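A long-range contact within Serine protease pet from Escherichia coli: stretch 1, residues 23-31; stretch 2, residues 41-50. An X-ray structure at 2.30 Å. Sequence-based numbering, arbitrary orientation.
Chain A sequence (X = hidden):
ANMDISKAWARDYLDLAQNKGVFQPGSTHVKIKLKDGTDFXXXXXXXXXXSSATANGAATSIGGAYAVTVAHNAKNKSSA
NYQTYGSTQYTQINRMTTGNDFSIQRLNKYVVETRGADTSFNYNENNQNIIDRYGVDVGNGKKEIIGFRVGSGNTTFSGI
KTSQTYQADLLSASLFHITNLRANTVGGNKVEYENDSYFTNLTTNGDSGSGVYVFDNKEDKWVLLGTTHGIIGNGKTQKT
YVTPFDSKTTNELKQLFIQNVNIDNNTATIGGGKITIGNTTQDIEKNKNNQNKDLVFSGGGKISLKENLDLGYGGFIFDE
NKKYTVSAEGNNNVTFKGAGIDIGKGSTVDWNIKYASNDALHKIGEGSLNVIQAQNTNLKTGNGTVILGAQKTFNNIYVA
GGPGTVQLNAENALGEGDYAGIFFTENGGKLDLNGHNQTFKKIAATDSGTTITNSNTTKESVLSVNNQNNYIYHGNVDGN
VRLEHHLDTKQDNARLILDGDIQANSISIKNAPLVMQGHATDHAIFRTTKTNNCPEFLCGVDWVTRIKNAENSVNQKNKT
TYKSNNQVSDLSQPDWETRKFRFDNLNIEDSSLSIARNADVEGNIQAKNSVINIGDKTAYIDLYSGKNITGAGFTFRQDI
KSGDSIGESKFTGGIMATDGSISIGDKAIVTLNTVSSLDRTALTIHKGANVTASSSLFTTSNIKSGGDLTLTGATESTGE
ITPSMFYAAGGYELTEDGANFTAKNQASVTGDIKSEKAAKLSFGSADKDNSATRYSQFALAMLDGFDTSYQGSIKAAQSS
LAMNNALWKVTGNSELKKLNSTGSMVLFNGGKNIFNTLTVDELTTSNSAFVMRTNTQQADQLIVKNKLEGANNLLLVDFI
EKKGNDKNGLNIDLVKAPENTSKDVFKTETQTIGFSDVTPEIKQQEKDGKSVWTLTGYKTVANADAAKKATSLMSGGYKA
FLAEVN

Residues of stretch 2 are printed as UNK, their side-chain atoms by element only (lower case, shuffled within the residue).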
ATOM      1  N   PHE A  23       6.553  -5.524  14.199  1.00 34.13           N
ATOM      2  CA  PHE A  23       6.141  -5.176  15.551  1.00 33.80           C
ATOM      3  C   PHE A  23       5.373  -3.855  15.602  1.00 36.70           C
ATOM      4  O   PHE A  23       5.569  -3.041  16.516  1.00 32.54           O
ATOM      5  CB  PHE A  23       7.355  -5.091  16.470  1.00 32.55           C
ATOM      6  CG  PHE A  23       8.091  -6.393  16.636  1.00 33.15           C
ATOM      7  CD1 PHE A  23       7.541  -7.421  17.374  1.00 34.49           C
ATOM      8  CD2 PHE A  23       9.349  -6.568  16.079  1.00 34.55           C
ATOM      9  CE1 PHE A  23       8.225  -8.608  17.560  1.00 35.32           C
ATOM     10  CE2 PHE A  23      10.034  -7.729  16.258  1.00 36.44           C
ATOM     11  CZ  PHE A  23       9.467  -8.763  16.999  1.00 38.65           C
ATOM     12  N   GLN A  24       4.520  -3.645  14.605  1.00 41.28           N
ATOM     13  CA  GLN A  24       3.579  -2.540  14.614  1.00 40.40           C
ATOM     14  C   GLN A  24       2.694  -2.637  15.842  1.00 43.40           C
ATOM     15  O   GLN A  24       2.359  -3.745  16.278  1.00 42.68           O
ATOM     16  CB  GLN A  24       2.729  -2.546  13.350  1.00 42.96           C
ATOM     17  CG  GLN A  24       3.566  -2.543  12.100  1.00 39.75           C
ATOM     18  CD  GLN A  24       4.479  -1.348  12.060  1.00 43.02           C
ATOM     19  OE1 GLN A  24       4.037  -0.227  12.270  1.00 44.50           O
ATOM     20  NE2 GLN A  24       5.761  -1.577  11.804  1.00 43.37           N
ATOM     21  N   PRO A  25       2.319  -1.476  16.406  1.00 41.23           N
ATOM     22  CA  PRO A  25       1.462  -1.442  17.596  1.00 46.53           C
ATOM     23  C   PRO A  25       0.174  -2.227  17.376  1.00 46.46           C
ATOM     24  O   PRO A  25      -0.495  -1.995  16.371  1.00 41.68           O
ATOM     25  CB  PRO A  25       1.165   0.061  17.789  1.00 42.93           C
ATOM     26  CG  PRO A  25       2.280   0.770  17.076  1.00 44.50           C
ATOM     27  CD  PRO A  25       2.632  -0.126  15.900  1.00 40.94           C
ATOM     28  N   GLY A  26      -0.152  -3.139  18.296  1.00 36.90           N
ATOM     29  CA  GLY A  26      -1.388  -3.890  18.226  1.00 40.42           C
ATOM     30  C   GLY A  26      -1.289  -5.198  17.443  1.00 46.51           C
ATOM     31  O   GLY A  26      -2.259  -5.960  17.391  1.00 48.64           O
ATOM     32  N   SER A  27      -0.137  -5.455  16.824  1.00 46.42           N
ATOM     33  CA  SER A  27       0.065  -6.695  16.078  1.00 47.48           C
ATOM     34  C   SER A  27      -0.058  -7.917  16.984  1.00 51.41           C
ATOM     35  O   SER A  27       0.658  -8.041  17.979  1.00 51.94           O
ATOM     36  CB  SER A  27       1.435  -6.714  15.396  1.00 42.45           C
ATOM     37  OG  SER A  27       1.531  -5.725  14.401  1.00 41.80           O
ATOM     38  N   THR A  28      -0.969  -8.815  16.639  1.00 61.11           N
ATOM     39  CA  THR A  28      -1.118 -10.064  17.371  1.00 66.49           C
ATOM     40  C   THR A  28      -0.420 -11.209  16.633  1.00 64.76           C
ATOM     41  O   THR A  28      -0.125 -11.087  15.443  1.00 63.37           O
ATOM     42  CB  THR A  28      -2.595 -10.418  17.560  1.00 70.09           C
ATOM     43  OG1 THR A  28      -3.196 -10.628  16.277  1.00 68.44           O
ATOM     44  CG2 THR A  28      -3.324  -9.298  18.283  1.00 58.16           C
ATOM     45  N   HIS A  29      -0.158 -12.306  17.351  1.00 62.51           N
ATOM     46  CA  HIS A  29       0.359 -13.548  16.765  1.00 62.76           C
ATOM     47  C   HIS A  29       1.662 -13.347  16.018  1.00 61.56           C
ATOM     48  O   HIS A  29       1.838 -13.858  14.915  1.00 65.54           O
ATOM     49  CB  HIS A  29      -0.673 -14.166  15.817  1.00 68.56           C
ATOM     50  CG  HIS A  29      -1.828 -14.808  16.523  1.00 81.61           C
ATOM     51  ND1 HIS A  29      -1.954 -14.803  17.893  1.00 80.82           N
ATOM     52  CD2 HIS A  29      -2.895 -15.488  16.042  1.00 83.35           C
ATOM     53  CE1 HIS A  29      -3.059 -15.449  18.230  1.00 80.53           C
ATOM     54  NE2 HIS A  29      -3.646 -15.875  17.128  1.00 81.39           N
ATOM     55  N   VAL A  30       2.569 -12.592  16.620  1.00 47.84           N
ATOM     56  CA  VAL A  30       3.831 -12.267  15.982  1.00 41.51           C
ATOM     57  C   VAL A  30       4.844 -13.371  16.224  1.00 43.81           C
ATOM     58  O   VAL A  30       5.025 -13.824  17.357  1.00 46.29           O
ATOM     59  CB  VAL A  30       4.392 -10.911  16.507  1.00 41.86           C
ATOM     60  CG1 VAL A  30       5.694 -10.543  15.810  1.00 36.45           C
ATOM     61  CG2 VAL A  30       3.366  -9.797  16.336  1.00 41.71           C
ATOM     62  N   LYS A  31       5.500 -13.819  15.165  1.00 58.53           N
ATOM     63  CA  LYS A  31       6.623 -14.727  15.323  1.00 58.87           C
ATOM     64  C   LYS A  31       7.794 -14.253  14.466  1.00 60.31           C
ATOM     65  O   LYS A  31       7.604 -13.545  13.472  1.00 63.30           O
ATOM     66  CB  LYS A  31       6.228 -16.167  14.974  1.00 65.79           C
ATOM     67  CG  LYS A  31       6.036 -16.456  13.499  1.00 70.33           C
ATOM     68  CD  LYS A  31       5.984 -17.963  13.234  1.00 74.74           C
ATOM     69  CE  LYS A  31       4.614 -18.421  12.731  1.00 81.44           C
ATOM     70  NZ  LYS A  31       3.528 -18.165  13.723  1.00 76.95           N
ATOM     71  N   UNK A  41       7.786 -17.763  18.653  1.00 54.78           N
ATOM     72  CA  UNK A  41       6.501 -17.107  18.803  1.00 53.21           C
ATOM     73  C   UNK A  41       6.434 -16.243  20.057  1.00 54.48           C
ATOM     74  O   UNK A  41       6.593 -16.713  21.178  1.00 52.05           O
ATOM     75  c   UNK A  41       5.373 -18.139  18.828  1.00 59.16           C
ATOM     76  o   UNK A  41       5.233 -18.771  17.567  1.00 71.95           O
ATOM     77  N   UNK A  42       6.194 -14.961  19.844  1.00 48.93           N
ATOM     78  CA  UNK A  42       5.906 -14.048  20.925  1.00 44.69           C
ATOM     79  C   UNK A  42       4.546 -14.409  21.525  1.00 45.76           C
ATOM     80  O   UNK A  42       3.768 -15.128  20.898  1.00 49.55           O
ATOM     81  c   UNK A  42       9.960 -11.106  20.191  1.00 35.23           C
ATOM     82  c   UNK A  42       9.182 -10.815  21.276  1.00 35.07           C
ATOM     83  c   UNK A  42       7.886 -11.297  21.340  1.00 37.24           C
ATOM     84  c   UNK A  42       9.444 -11.899  19.151  1.00 39.35           C
ATOM     85  c   UNK A  42       8.149 -12.370  19.218  1.00 39.85           C
ATOM     86  c   UNK A  42       5.959 -12.605  20.403  1.00 43.15           C
ATOM     87  c   UNK A  42       7.353 -12.070  20.310  1.00 38.84           C
ATOM     88  N   UNK A  43       4.267 -13.943  22.754  1.00 43.22           N
ATOM     89  CA  UNK A  43       3.020 -14.323  23.430  1.00 48.52           C
ATOM     90  C   UNK A  43       1.765 -13.812  22.725  1.00 49.22           C
ATOM     91  O   UNK A  43       1.817 -12.822  21.990  1.00 45.18           O
ATOM     92  c   UNK A  43       3.165 -13.683  24.811  1.00 46.57           C
ATOM     93  c   UNK A  43       4.140 -12.583  24.614  1.00 38.44           C
ATOM     94  c   UNK A  43       5.111 -13.092  23.609  1.00 38.40           C
ATOM     95  N   UNK A  44       0.645 -14.491  22.955  1.00 68.07           N
ATOM     96  CA  UNK A  44      -0.612 -14.116  22.322  1.00 72.12           C
ATOM     97  C   UNK A  44      -1.148 -12.831  22.923  1.00 71.48           C
ATOM     98  O   UNK A  44      -2.099 -12.845  23.703  1.00 72.86           O
ATOM     99  c   UNK A  44      -1.636 -15.232  22.459  1.00 77.99           C
ATOM    100  N   UNK A  45      -0.508 -11.722  22.566  1.00 56.04           N
ATOM    101  CA  UNK A  45      -0.938 -10.389  22.981  1.00 53.83           C
ATOM    102  C   UNK A  45      -0.681  -9.425  21.836  1.00 48.66           C
ATOM    103  O   UNK A  45       0.127  -9.724  20.964  1.00 52.02           O
ATOM    104  c   UNK A  45      -1.653 -10.805  26.095  1.00 53.83           C
ATOM    105  c   UNK A  45      -0.246 -10.749  25.523  1.00 52.08           C
ATOM    106  c   UNK A  45      -0.182  -9.931  24.228  1.00 47.68           C
ATOM    107  c   UNK A  45       0.699 -10.146  26.532  1.00 41.61           C
ATOM    108  N   UNK A  46      -1.358  -8.263  21.826  1.00 50.02           N
ATOM    109  CA  UNK A  46      -0.948  -7.241  20.856  1.00 47.71           C
ATOM    110  C   UNK A  46       0.411  -6.679  21.232  1.00 43.00           C
ATOM    111  O   UNK A  46       0.725  -6.615  22.417  1.00 39.84           O
ATOM    112  c   UNK A  46      -2.536  -7.840  22.599  1.00 48.75           C
ATOM    113  c   UNK A  46      -3.165  -6.822  21.707  1.00 46.08           C
ATOM    114  c   UNK A  46      -2.034  -6.164  20.979  1.00 46.23           C
ATOM    115  N   UNK A  47       1.209  -6.293  20.246  1.00 36.98           N
ATOM    116  CA  UNK A  47       2.453  -5.589  20.529  1.00 34.98           C
ATOM    117  C   UNK A  47       2.139  -4.254  21.187  1.00 32.47           C
ATOM    118  O   UNK A  47       1.246  -3.536  20.746  1.00 33.68           O
ATOM    119  c   UNK A  47       3.642  -6.689  18.601  1.00 33.79           C
ATOM    120  c   UNK A  47       3.288  -5.356  19.246  1.00 34.86           C
ATOM    121  c   UNK A  47       4.547  -4.559  19.541  1.00 31.85           C
ATOM    122  N   UNK A  48       2.866  -3.918  22.255  1.00 34.62           N
ATOM    123  CA  UNK A  48       2.664  -2.608  22.895  1.00 34.62           C
ATOM    124  C   UNK A  48       2.971  -1.457  21.952  1.00 36.33           C
ATOM    125  O   UNK A  48       3.671  -1.639  20.950  1.00 38.79           O
ATOM    126  c   UNK A  48       3.664  -2.615  24.059  1.00 36.44           C
ATOM    127  c   UNK A  48       3.865  -4.745  22.953  1.00 35.56           C
ATOM    128  c   UNK A  48       3.962  -4.086  24.303  1.00 38.36           C
ATOM    129  N   UNK A  49       2.437  -0.282  22.262  1.00 37.93           N
ATOM    130  CA  UNK A  49       2.899   0.945  21.641  1.00 37.95           C
ATOM    131  C   UNK A  49       3.957   1.516  22.569  1.00 35.42           C
ATOM    132  O   UNK A  49       3.661   1.960  23.682  1.00 34.31           O
ATOM    133  c   UNK A  49       1.744   1.931  21.421  1.00 39.63           C
ATOM    134  c   UNK A  49       2.181   3.216  20.707  1.00 41.39           C
ATOM    135  o   UNK A  49       3.311   3.700  20.932  1.00 44.94           O
ATOM    136  o   UNK A  49       1.378   3.753  19.914  1.00 46.37           O
ATOM    137  N   UNK A  50       5.197   1.503  22.117  1.00 28.18           N
ATOM    138  CA  UNK A  50       6.279   2.042  22.920  1.00 27.61           C
ATOM    139  C   UNK A  50       6.582   3.534  22.708  1.00 27.99           C
ATOM    140  O   UNK A  50       7.642   4.014  23.127  1.00 28.83           O
ATOM    141  c   UNK A  50       7.620  -1.193  22.086  1.00 28.84           C
ATOM    142  c   UNK A  50       7.547   1.249  22.662  1.00 27.62           C
ATOM    143  c   UNK A  50       7.163  -0.550  24.354  1.00 28.64           C
ATOM    144  c   UNK A  50       7.539  -2.530  22.445  1.00 29.59           C
ATOM    145  c   UNK A  50       7.067  -1.876  24.709  1.00 29.41           C
ATOM    146  c   UNK A  50       7.438  -0.189  23.042  1.00 28.34           C
ATOM    147  c   UNK A  50       7.263  -2.876  23.753  1.00 29.89           C
TER
HETATM  148  O   HOH W   1       2.532 -15.630  18.703  1.00 49.34           O
HETATM  149  O   HOH W   2       2.508 -11.189  19.727  1.00 49.36           O

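Position 41 carries one carbon followed by one oxygen, the oxygen 3.8 Å from Lys31 CB. A two-atom side chain ending in a hydroxyl is serine. Ser41 and Lys31 form an antiparallel, non-hydrogen-bonded bridge pair, their CA atoms 4.2 Å apart and their side chains starting on the same face.

Position 42 has one carbon and then a ring of six carbons. This ring takes the edge of the Phe23 ring on its face, planes at 78° and centroids 5.3 Å apart, with one ring carbon 3.8 Å from Phe23 CZ. No further atom follows the ring, which excludes tyrosine: Phe42.

At position 43, three carbons close a ring onto the backbone nitrogen and point away from stretch 1, so the residue is proline. The carbonyl of Pro43 accepts from water 2.

Position 44 has a single side-chain carbon, 4.5 Å from His29 CE1 and near the plane of that ring. It is Ala44.

Position 45 has four carbons, forked at the second and directed away from stretch 1: leucine, since isoleucine and valine would fork at the first. The main chain of Leu45 faces the contact.

Position 46 again closes three carbons onto its nitrogen. Its CB lies 3.6 Å from Gly26 O, and its CA makes a CA-H...O contact with Ser27 O at 3.4 Å. It is Pro46.

Position 47 has one carbon bearing two more. One branch carbon lies 3.9 Å from Val30 CG2 and 4.2 Å from Phe23 CD1; the fork is that of valine. Val47 has the largest covered area of either stretch, 106 Å².

Position 48 is a third ring closed onto nitrogen, directed away, although its O comes within 4.0 Å of Pro25 CA: Pro48.

Position 49 has two carbons, the second carrying two oxygens, and its CB lies 4.1 Å from Pro25 CB. A carboxylate one carbon from CA makes it Asp49.

Position 50 is one carbon plus a six-carbon ring, with no stretch 1 atom within 4.5 Å: Phe50.

The contact joins irregular backbones at two sites. Around Val47, Gly26 N donates to Val47 O (2.8 Å, 165°) and Val47 N to Ser27 O (2.9 Å, 142°). The type II turn from Gln24 to Ser27 presents these groups; Gly26, at phi 90°, suits glycine because a CB would jam against the preceding carbonyl. At the second site, Phe42 N donates to Val30 O at 3.0 Å. Phe23, Val30, Phe42 and Val47 supply apolar packing, and water 2 links Pro43 O and Leu45 O, with a weak bond to Val30 N.

Stretch 2 (41-50) SFPALPVPDF
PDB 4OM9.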